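PDB 6T7J: carbon monoxide dehydrogenase, which catalyses the oxidation of carbon monoxide to carbon dioxide, passing the electrons to a ferredoxin, when its active-site cluster contains nickel. Local coordinates for residues K258-N263 with R399-V404. Sequence-based numbering, arbitrary orientation.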
loop_
_atom_site.group_PDB
_atom_site.type_symbol
_atom_site.label_atom_id
_atom_site.label_comp_id
_atom_site.label_asym_id
_atom_site.label_seq_id
_atom_site.Cartn_x
_atom_site.Cartn_y
_atom_site.Cartn_z
ATOM N N LYS A 258 40.499 -0.858 3.546
ATOM C CA LYS A 258 41.902 -0.845 3.933
ATOM C C LYS A 258 42.242 -2.044 4.813
ATOM O O LYS A 258 41.386 -2.594 5.511
ATOM C CB LYS A 258 42.234 0.453 4.674
ATOM C CG LYS A 258 42.806 1.566 3.803
ATOM C CD LYS A 258 41.943 1.857 2.590
ATOM C CE LYS A 258 42.647 2.800 1.627
ATOM N NZ LYS A 258 43.086 4.056 2.300
ATOM N N GLU A 259 43.518 -2.437 4.780
ATOM C CA GLU A 259 43.975 -3.558 5.595
ATOM C C GLU A 259 44.337 -3.125 7.007
ATOM O O GLU A 259 44.043 -3.841 7.971
ATOM C CB GLU A 259 45.179 -4.229 4.946
ATOM C CG GLU A 259 44.803 -5.312 3.997
ATOM C CD GLU A 259 44.990 -4.901 2.571
ATOM O OE1 GLU A 259 45.036 -3.685 2.269
ATOM O OE2 GLU A 259 45.093 -5.825 1.762
ATOM N N ASP A 260 44.988 -1.975 7.151
ATOM C CA ASP A 260 45.459 -1.507 8.447
ATOM C C ASP A 260 44.550 -0.452 9.060
ATOM O O ASP A 260 44.931 0.178 10.050
ATOM C CB ASP A 260 46.880 -0.959 8.325
ATOM C CG ASP A 260 47.804 -1.895 7.575
ATOM O OD1 ASP A 260 47.638 -3.128 7.693
ATOM O OD2 ASP A 260 48.702 -1.392 6.871
ATOM N N TYR A 261 43.364 -0.244 8.498
ATOM C CA TYR A 261 42.391 0.686 9.044
ATOM C C TYR A 261 41.118 -0.062 9.413
ATOM O O TYR A 261 40.739 -1.035 8.752
ATOM C CB TYR A 261 42.042 1.799 8.046
ATOM C CG TYR A 261 43.163 2.764 7.731
ATOM C CD1 TYR A 261 44.229 2.382 6.925
ATOM C CD2 TYR A 261 43.142 4.066 8.218
ATOM C CE1 TYR A 261 45.250 3.265 6.625
ATOM C CE2 TYR A 261 44.159 4.956 7.924
ATOM C CZ TYR A 261 45.210 4.550 7.126
ATOM O OH TYR A 261 46.224 5.429 6.828
ATOM N N VAL A 262 40.468 0.396 10.487
ATOM C CA VAL A 262 39.093 -0.008 10.744
ATOM C C VAL A 262 38.261 0.345 9.524
ATOM O O VAL A 262 38.383 1.442 8.976
ATOM C CB VAL A 262 38.556 0.684 12.005
ATOM C CG1 VAL A 262 37.106 0.285 12.262
ATOM C CG2 VAL A 262 39.433 0.369 13.206
ATOM N N ASN A 263 37.439 -0.591 9.064
ATOM C CA ASN A 263 36.591 -0.362 7.900
ATOM C C ASN A 263 35.141 -0.307 8.354
ATOM O O ASN A 263 34.628 -1.278 8.921
ATOM C CB ASN A 263 36.784 -1.454 6.847
ATOM C CG ASN A 263 38.115 -1.344 6.127
ATOM O OD1 ASN A 263 38.504 -0.267 5.674
ATOM N ND2 ASN A 263 38.820 -2.464 6.016
ATOM N N ARG A 399 39.199 -9.078 13.486
ATOM C CA ARG A 399 39.218 -9.319 12.048
ATOM C C ARG A 399 40.054 -10.549 11.727
ATOM O O ARG A 399 41.267 -10.546 11.977
ATOM C CB ARG A 399 39.772 -8.106 11.306
ATOM C CG ARG A 399 40.069 -8.382 9.842
ATOM C CD ARG A 399 40.884 -7.267 9.219
ATOM N NE ARG A 399 40.168 -5.996 9.236
ATOM C CZ ARG A 399 40.443 -4.975 8.433
ATOM N NH1 ARG A 399 39.737 -3.856 8.518
ATOM N NH2 ARG A 399 41.423 -5.073 7.544
ATOM N N PRO A 400 39.465 -11.614 11.176
ATOM C CA PRO A 400 40.272 -12.775 10.781
ATOM C C PRO A 400 41.174 -12.444 9.605
ATOM O O PRO A 400 40.782 -12.619 8.446
ATOM C CB PRO A 400 39.219 -13.826 10.411
ATOM C CG PRO A 400 38.031 -13.022 9.983
ATOM C CD PRO A 400 38.043 -11.773 10.820
ATOM N N ARG A 401 42.382 -11.953 9.897
ATOM C CA ARG A 401 43.296 -11.538 8.838
ATOM C C ARG A 401 43.689 -12.695 7.930
ATOM O O ARG A 401 44.096 -12.461 6.788
ATOM C CB ARG A 401 44.545 -10.897 9.446
ATOM C CG ARG A 401 44.273 -9.587 10.166
ATOM C CD ARG A 401 45.523 -8.721 10.236
ATOM N NE ARG A 401 45.224 -7.368 10.698
ATOM C CZ ARG A 401 44.944 -6.347 9.895
ATOM N NH1 ARG A 401 44.681 -5.153 10.407
ATOM N NH2 ARG A 401 44.925 -6.517 8.580
ATOM N N ASP A 402 43.569 -13.935 8.409
ATOM C CA ASP A 402 43.845 -15.099 7.577
ATOM C C ASP A 402 42.813 -15.281 6.470
ATOM O O ASP A 402 43.113 -15.929 5.462
ATOM C CB ASP A 402 43.899 -16.358 8.444
ATOM C CG ASP A 402 42.701 -16.479 9.366
ATOM O OD1 ASP A 402 42.421 -15.513 10.106
ATOM O OD2 ASP A 402 42.037 -17.537 9.351
ATOM N N ARG A 403 41.611 -14.726 6.633
ATOM C CA ARG A 403 40.531 -14.875 5.667
ATOM C C ARG A 403 40.186 -13.556 4.979
ATOM O O ARG A 403 39.054 -13.362 4.531
ATOM C CB ARG A 403 39.286 -15.453 6.339
ATOM C CG ARG A 403 39.536 -16.712 7.145
ATOM C CD ARG A 403 38.416 -16.948 8.145
ATOM N NE ARG A 403 37.111 -17.019 7.496
ATOM C CZ ARG A 403 35.954 -16.820 8.119
ATOM N NH1 ARG A 403 34.813 -16.905 7.447
ATOM N NH2 ARG A 403 35.937 -16.537 9.416
ATOM N N VAL A 404 41.148 -12.643 4.886
ATOM C CA VAL A 404 40.925 -11.326 4.301
ATOM C C VAL A 404 41.399 -11.340 2.856
ATOM O O VAL A 404 42.534 -11.739 2.569
ATOM C CB VAL A 404 41.644 -10.228 5.106
ATOM C CG1 VAL A 404 41.744 -8.947 4.289
ATOM C CG2 VAL A 404 40.914 -9.970 6.416
#
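A chi1 of 169° sets CG of R399 anti to the backbone N, and a bend at chi3 turns NE; the guanidinium beyond it lies at the turn K258–Y261, where R401, extended from CG to NE, also arrives. Both arginines grip backbone carbonyls. R399 NH2 donates to K258 O at 3.2 Å, the oxygen lying at the edge of the guanidinium and the donor on a carbonyl lone pair; NH1 of the same group makes a weak bond to Y261 O at 3.0 Å. R401 NH2 bonds E259 O at 2.9 Å from above the carbonyl plane; a second bond from NH1 is doubtful, since NH1 sits too close to an atom elsewhere in the model. R399 CD rests over the centre of one face of the R401 guanidinium, 4.1 Å above its plane.

The N263 amide pairs with the backbone of K258 through both its polar atoms: ND2 donates to K258 O at 2.6 Å, and K258 N to OD1 at 3.0 Å. ND2 also lies 3.0 Å from R399 NH1, but both are donors; A333 O accepts from ND2, while E335 forms a salt bridge with NH1 that probably offsets the buried charge. The arginines thus tie the loop between helix 381–395 and strand 411–415 to the turn leading into strand 261–268, the first strand of a parallel sheet with the 3-2-1-4-5-6 order of a Rossmann-like fold, flanked there by strands 297–303 and 336–339.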